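PDB 2P17: pirin-like protein from Geobacillus kaustophilus, which binds one iron ion per subunit and belongs to the pirin family of bicupin proteins, though its biological function is not known. Local coordinates for residues 138-141 and 146-149; 63-68 and 169-174; 120-125 and 162-167. One frame throughout, in Å; residues are numbered along the deposited sequence.

Contact 1. Residues 138-141 and 146-149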
# COMPACT_ATOMS: atom_id res chain seq x y z
N PRO A 138 -9.97 -11.91 1.20
CA PRO A 138 -10.05 -12.97 0.19
C PRO A 138 -8.71 -13.14 -0.52
O PRO A 138 -7.87 -12.24 -0.49
CB PRO A 138 -11.15 -12.48 -0.75
CG PRO A 138 -11.10 -10.97 -0.64
CD PRO A 138 -10.67 -10.68 0.78
N VAL A 139 -8.50 -14.31 -1.11
CA VAL A 139 -7.22 -14.64 -1.70
C VAL A 139 -7.43 -15.34 -3.03
O VAL A 139 -8.28 -16.23 -3.13
CB VAL A 139 -6.39 -15.54 -0.74
CG1 VAL A 139 -7.16 -16.80 -0.37
CG2 VAL A 139 -5.03 -15.87 -1.32
N ARG A 140 -6.68 -14.91 -4.04
CA ARG A 140 -6.48 -15.68 -5.26
C ARG A 140 -5.41 -16.71 -4.98
O ARG A 140 -4.26 -16.36 -4.75
CB ARG A 140 -5.95 -14.80 -6.39
CG ARG A 140 -6.97 -14.15 -7.25
CD ARG A 140 -6.26 -13.20 -8.24
NE ARG A 140 -5.53 -13.89 -9.31
CZ ARG A 140 -4.61 -13.31 -10.07
NH1 ARG A 140 -4.31 -12.03 -9.89
NH2 ARG A 140 -3.98 -14.00 -11.02
N LYS A 141 -5.78 -17.98 -5.01
CA LYS A 141 -4.82 -19.06 -4.83
C LYS A 141 -4.47 -19.62 -6.19
O LYS A 141 -5.35 -20.07 -6.95
CB LYS A 141 -5.40 -20.15 -3.92
CG LYS A 141 -5.87 -19.65 -2.55
CD LYS A 141 -6.46 -20.76 -1.67
CE LYS A 141 -5.40 -21.39 -0.78
N THR A 146 0.10 -16.83 -3.98
CA THR A 146 -1.12 -16.33 -3.37
C THR A 146 -1.16 -14.83 -3.55
O THR A 146 -0.13 -14.16 -3.45
CB THR A 146 -1.25 -16.68 -1.88
OG1 THR A 146 -0.11 -16.23 -1.18
CG2 THR A 146 -1.39 -18.18 -1.67
N ILE A 147 -2.34 -14.33 -3.89
CA ILE A 147 -2.57 -12.90 -4.04
C ILE A 147 -3.69 -12.56 -3.08
O ILE A 147 -4.85 -12.94 -3.31
CB ILE A 147 -2.94 -12.52 -5.49
CG1 ILE A 147 -1.85 -12.97 -6.46
CG2 ILE A 147 -3.17 -11.01 -5.59
CD1 ILE A 147 -2.16 -14.30 -7.14
N ARG A 148 -3.34 -11.88 -1.99
CA ARG A 148 -4.28 -11.52 -0.93
C ARG A 148 -4.77 -10.11 -1.21
O ARG A 148 -3.98 -9.19 -1.40
CB ARG A 148 -3.60 -11.59 0.43
CG ARG A 148 -4.52 -11.39 1.61
CD ARG A 148 -3.78 -11.69 2.90
NE ARG A 148 -3.48 -13.12 3.03
CZ ARG A 148 -2.29 -13.69 2.85
NH1 ARG A 148 -1.19 -13.00 2.50
NH2 ARG A 148 -2.20 -15.01 3.02
N VAL A 149 -6.08 -9.94 -1.26
CA VAL A 149 -6.67 -8.68 -1.67
C VAL A 149 -7.11 -7.89 -0.44
O VAL A 149 -8.06 -8.27 0.24
CB VAL A 149 -7.86 -8.88 -2.64
CG1 VAL A 149 -8.32 -7.55 -3.22
CG2 VAL A 149 -7.47 -9.85 -3.77
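Arg140 and Ile147 lie side by side at the closely packed part of an antiparallel beta hairpin, strands 139-142 and 145-149, in the C-terminal half of this two-cupin protein. They form a hydrogen-bonded pair: Arg140 N gives to Ile147 O at 2.8 Å, and Ile147 N returns to Arg140 O at 2.9 Å. Both side chains leave the same buried face of the sheet, with their CB atoms 3.9 Å apart. Ile147 suits this place because its branched chain fills the interior against Val170 and Met172 of strand 167-174, while its CD1 sits centrally over one face of the Arg140 guanidinium, 3.9 Å off it. A bend at chi3 (72°) turns the guanidinium so that this face lies against the methyl, and the arginine can be buried because Glu142, Ser154 and the carbonyl of Val181 engage its terminal nitrogens.

The other face is looser and partly exposed. There Val139 meets Thr146 through a single methyl, CG2, 3.9 Å from Thr146 CB, two beta-branched residues well fitted to extended strands. Arg148, also on this face, turns its charged end to Glu171. Pro138, which has no N-H to offer, still serves the hairpin as an acceptor: Val149 N points at Pro138 O across 3.0 Å with an N-H...O angle of 179°.

Contact 2. Residues 63-68 and 169-174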
# COMPACT_ATOMS: atom_id res chain seq x y z
N VAL A 63 -3.33 4.34 5.21
CA VAL A 63 -3.41 2.89 5.13
C VAL A 63 -2.10 2.32 5.63
O VAL A 63 -1.05 2.60 5.04
CB VAL A 63 -3.66 2.42 3.70
CG1 VAL A 63 -3.83 0.90 3.68
CG2 VAL A 63 -4.94 3.05 3.12
N THR A 64 -2.17 1.54 6.71
CA THR A 64 -0.97 0.98 7.33
C THR A 64 -0.89 -0.50 7.04
O THR A 64 -1.88 -1.21 7.20
CB THR A 64 -0.99 1.14 8.86
OG1 THR A 64 -1.41 2.46 9.21
CG2 THR A 64 0.38 0.86 9.47
N TYR A 65 0.28 -0.97 6.59
CA TYR A 65 0.58 -2.39 6.51
C TYR A 65 1.69 -2.69 7.51
O TYR A 65 2.74 -2.04 7.48
CB TYR A 65 1.00 -2.80 5.08
CG TYR A 65 1.48 -4.24 4.99
CD1 TYR A 65 0.60 -5.27 4.64
CD2 TYR A 65 2.80 -4.57 5.25
CE1 TYR A 65 1.02 -6.59 4.57
CE2 TYR A 65 3.25 -5.90 5.19
CZ TYR A 65 2.35 -6.90 4.85
OH TYR A 65 2.80 -8.21 4.79
N VAL A 66 1.46 -3.65 8.40
CA VAL A 66 2.48 -4.03 9.38
C VAL A 66 3.31 -5.17 8.81
O VAL A 66 2.79 -6.27 8.56
CB VAL A 66 1.85 -4.40 10.75
CG1 VAL A 66 2.90 -4.93 11.70
CG2 VAL A 66 1.16 -3.19 11.34
N ILE A 67 4.60 -4.92 8.59
CA ILE A 67 5.50 -5.95 8.09
C ILE A 67 5.84 -6.91 9.23
O ILE A 67 5.74 -8.13 9.08
CB ILE A 67 6.79 -5.35 7.48
CG1 ILE A 67 6.44 -4.35 6.36
CG2 ILE A 67 7.71 -6.47 6.96
CD1 ILE A 67 7.63 -3.51 5.88
N SER A 68 6.22 -6.34 10.38
CA SER A 68 6.57 -7.13 11.55
C SER A 68 6.29 -6.32 12.81
O SER A 68 6.17 -5.09 12.77
CB SER A 68 8.03 -7.57 11.49
OG SER A 68 8.91 -6.45 11.51
N MSE A 169 -5.25 -2.86 -3.62
CA MSE A 169 -4.09 -3.14 -2.79
C MSE A 169 -4.03 -4.63 -2.59
O MSE A 169 -4.95 -5.23 -2.03
CB MSE A 169 -4.17 -2.43 -1.45
CG MSE A 169 -2.97 -2.73 -0.55
SE MSE A 169 -3.22 -1.84 1.17
CE MSE A 169 -1.59 -2.46 2.05
N VAL A 170 -2.96 -5.24 -3.10
CA VAL A 170 -2.80 -6.67 -3.02
C VAL A 170 -1.42 -7.06 -2.51
O VAL A 170 -0.43 -6.37 -2.78
CB VAL A 170 -3.05 -7.38 -4.39
CG1 VAL A 170 -4.48 -7.13 -4.91
CG2 VAL A 170 -2.01 -6.99 -5.43
N GLU A 171 -1.38 -8.13 -1.74
CA GLU A 171 -0.12 -8.71 -1.31
C GLU A 171 0.13 -10.00 -2.09
O GLU A 171 -0.70 -10.91 -2.08
CB GLU A 171 -0.17 -8.99 0.18
CG GLU A 171 1.11 -9.58 0.75
CD GLU A 171 0.97 -9.92 2.20
OE1 GLU A 171 -0.17 -10.26 2.59
OE2 GLU A 171 1.98 -9.87 2.92
N MSE A 172 1.28 -10.07 -2.75
CA MSE A 172 1.65 -11.26 -3.51
C MSE A 172 2.79 -11.99 -2.84
O MSE A 172 3.78 -11.37 -2.45
CB MSE A 172 2.09 -10.89 -4.92
CG MSE A 172 1.07 -10.14 -5.70
SE MSE A 172 1.70 -10.03 -7.52
CE MSE A 172 0.66 -8.62 -8.01
N ILE A 173 2.62 -13.29 -2.70
CA ILE A 173 3.69 -14.19 -2.27
C ILE A 173 3.85 -15.19 -3.40
O ILE A 173 2.92 -15.94 -3.72
CB ILE A 173 3.37 -14.90 -0.96
CG1 ILE A 173 3.10 -13.89 0.17
CG2 ILE A 173 4.53 -15.82 -0.58
CD1 ILE A 173 2.62 -14.51 1.50
N VAL A 174 5.02 -15.17 -4.03
CA VAL A 174 5.22 -15.88 -5.29
C VAL A 174 6.45 -16.77 -5.18
O VAL A 174 7.52 -16.31 -4.79
CB VAL A 174 5.40 -14.89 -6.46
CG1 VAL A 174 5.39 -15.62 -7.79
CG2 VAL A 174 4.27 -13.83 -6.46
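Tyr65 and Glu171 make the polar part of this buried contact. Tyr65 OH gives a short hydrogen bond of 2.6 Å to Glu171 OE2, reaching that oxygen from above the carboxylate plane, 44° out of it. OE2 lies at the hydroxyl edge, near the ring plane, and the carboxylate is turned almost square to the ring. With CG anti to the backbone N (chi1 173°), the tyrosine is sent straight across the gap, and the extended glutamate comes to meet it. A carboxylate can be accommodated at such depth because its charge has further partners: OE2 is also bridged to Arg236 and OE1 to Arg148. The two arginines would be expected to keep Glu171 ionised and a strong acceptor. A phenylalanine in place of Tyr65 would probably leave Glu171 OE2 without its hydroxyl donor and lose the polar tie between the two strands, though it would fill much of the same volume.

The strands themselves are not partners in one sheet. Segments 63-66 and 169-174, from strands 60-66 and 167-174, run nearly parallel (11°), their axes 11.1 Å apart at closest approach, and each belongs to a different one of the two cupin beta-barrels of the pirin fold; only side chains span the distance.

The apolar part is carried by Met169, a selenomethionine, whose long unbranched chain is extended throughout and can cross to the opposing strand. Its SE lies 3.8 Å from Val63 CG1 as the two side chains pass alongside, heading in opposite senses. Its terminal CE comes to 4.0 Å from Tyr65 CB. Val88, on strand 88-92, packs against Val63, Tyr65 and Met169 alike.

Contact 3. Residues 120-125 and 162-167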
# COMPACT_ATOMS: atom_id res chain seq x y z
N SER A 120 -12.46 16.47 -3.36
CA SER A 120 -13.17 17.57 -2.71
C SER A 120 -14.54 17.14 -2.20
O SER A 120 -14.95 17.51 -1.09
CB SER A 120 -13.31 18.74 -3.68
OG SER A 120 -13.99 19.82 -3.08
N ALA A 121 -15.26 16.35 -3.01
CA ALA A 121 -16.60 15.88 -2.63
C ALA A 121 -16.63 15.11 -1.31
O ALA A 121 -17.67 15.04 -0.66
CB ALA A 121 -17.22 15.05 -3.72
N TYR A 122 -15.51 14.52 -0.92
CA TYR A 122 -15.48 13.63 0.24
C TYR A 122 -14.55 14.10 1.34
O TYR A 122 -14.38 13.40 2.35
CB TYR A 122 -15.06 12.22 -0.18
CG TYR A 122 -15.95 11.57 -1.22
CD1 TYR A 122 -17.05 10.79 -0.84
CD2 TYR A 122 -15.69 11.71 -2.58
CE1 TYR A 122 -17.87 10.19 -1.79
CE2 TYR A 122 -16.51 11.10 -3.54
CZ TYR A 122 -17.59 10.34 -3.13
OH TYR A 122 -18.40 9.74 -4.07
N LYS A 123 -13.92 15.26 1.16
CA LYS A 123 -12.94 15.73 2.14
C LYS A 123 -13.55 15.90 3.53
O LYS A 123 -12.86 15.78 4.54
CB LYS A 123 -12.26 17.02 1.68
CG LYS A 123 -11.12 16.75 0.72
CD LYS A 123 -10.18 17.92 0.62
CE LYS A 123 -9.16 17.70 -0.49
NZ LYS A 123 -8.21 16.63 -0.10
N MSE A 124 -14.86 16.15 3.57
CA MSE A 124 -15.56 16.40 4.83
C MSE A 124 -16.39 15.22 5.30
O MSE A 124 -17.24 15.38 6.18
CB MSE A 124 -16.44 17.65 4.72
CG MSE A 124 -15.64 18.92 4.47
SE MSE A 124 -14.69 19.52 6.07
CE MSE A 124 -16.19 20.31 7.05
N THR A 125 -16.13 14.04 4.74
CA THR A 125 -16.85 12.82 5.11
C THR A 125 -16.55 12.47 6.57
O THR A 125 -15.56 12.93 7.15
CB THR A 125 -16.51 11.64 4.14
OG1 THR A 125 -17.46 10.58 4.29
CG2 THR A 125 -15.11 11.11 4.37
N LYS A 162 -14.20 -0.91 2.37
CA LYS A 162 -14.89 0.28 1.87
C LYS A 162 -13.87 1.28 1.32
O LYS A 162 -12.83 1.55 1.94
CB LYS A 162 -15.72 0.93 2.98
CG LYS A 162 -16.74 -0.00 3.62
CD LYS A 162 -17.37 0.66 4.83
CE LYS A 162 -18.58 -0.10 5.33
NZ LYS A 162 -19.23 0.63 6.45
N ASN A 163 -14.16 1.78 0.12
CA ASN A 163 -13.30 2.75 -0.53
C ASN A 163 -14.11 4.01 -0.84
O ASN A 163 -15.31 3.94 -1.12
CB ASN A 163 -12.76 2.22 -1.87
CG ASN A 163 -11.55 1.27 -1.74
OD1 ASN A 163 -11.06 0.78 -2.76
ND2 ASN A 163 -11.08 1.01 -0.53
N ILE A 164 -13.42 5.14 -0.81
CA ILE A 164 -13.91 6.36 -1.42
C ILE A 164 -13.24 6.45 -2.80
O ILE A 164 -13.88 6.19 -3.81
CB ILE A 164 -13.67 7.57 -0.48
CG1 ILE A 164 -14.59 7.45 0.75
CG2 ILE A 164 -13.95 8.88 -1.20
CD1 ILE A 164 -14.21 8.30 1.91
N VAL A 165 -11.95 6.79 -2.84
CA VAL A 165 -11.19 6.62 -4.08
C VAL A 165 -10.99 5.12 -4.27
O VAL A 165 -10.48 4.45 -3.37
CB VAL A 165 -9.80 7.32 -4.02
CG1 VAL A 165 -8.90 6.86 -5.16
CG2 VAL A 165 -9.95 8.83 -4.06
N PRO A 166 -11.40 4.57 -5.43
CA PRO A 166 -11.10 3.16 -5.69
C PRO A 166 -9.60 2.88 -5.64
O PRO A 166 -8.83 3.51 -6.37
CB PRO A 166 -11.64 2.93 -7.11
CG PRO A 166 -12.72 3.96 -7.26
CD PRO A 166 -12.16 5.17 -6.54
N VAL A 167 -9.21 1.96 -4.77
CA VAL A 167 -7.81 1.56 -4.62
C VAL A 167 -7.73 0.04 -4.64
O VAL A 167 -8.45 -0.65 -3.91
CB VAL A 167 -7.20 2.10 -3.29
CG1 VAL A 167 -5.78 1.55 -3.05
CG2 VAL A 167 -7.17 3.62 -3.30
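Ile164 faces the loop 120-125 and does all the touching from its own segment, so its side chain tells most of the contact. From CB, set toward the opposing loop, it divides into two branches. The short one is the methyl CG2: with CG1 beside the backbone N (chi1 -69°), this methyl lies anti to that N and is directed over the Tyr122 ring. It stands 3.3 Å above the ring plane, displaced toward the rim on the side of Tyr122 CG, which is its nearest atom at 3.4 Å. Measured to the ring centroid the distance is 3.6 Å, 23° off the normal, a CH-pi contact over the face. The longer branch runs extended through CG1 to CD1, which meets Thr125 CG2 tip to tip at 3.8 Å. A forked aliphatic residue thus serves two partners at once, one methyl for the aromatic face and one for the threonine.

Tyr122 and Thr125 can both receive it because they are the first and last residues of a type I beta turn, closed by a hydrogen bond of 3.0 Å from Thr125 N to Tyr122 O. Tyrosine suits this exposed position, offering a flat apolar face to the methyl. Within 162-167, Asn163 OD1 accepts Val167 N, 3.0 Å away.

The contact lies at the surface, joining the loop between strands 109-117 and 128-132 to the one leading from strand 157-158 into strand 167-174; Thr92 of strand 88-92 touches both Ile164 and Thr125, and Arg128 of strand 128-132 also packs on Ile164.

Contacts 1 and 2 are neighbours, their centres about 11 Å apart, because strands 145-149 and 167-174 pair in the same sheet; a salt bridge and backbone bonding between these strands tie the two contacts together. Contact 3 lies further out, its centre about 22 Å from that of contact 2 and about 25 Å from that of contact 1. Along the chain the three are nested: contact 2 closes the widest loop, contact 3 lies within it, and contact 1 within both. Segment 162-167 is followed, one residue later, by 169-174. Contact 2 joins the two cupin barrels at a buried interface, contact 3 joins loops at the surface, and contact 1 belongs to the C-terminal half, away from the iron site.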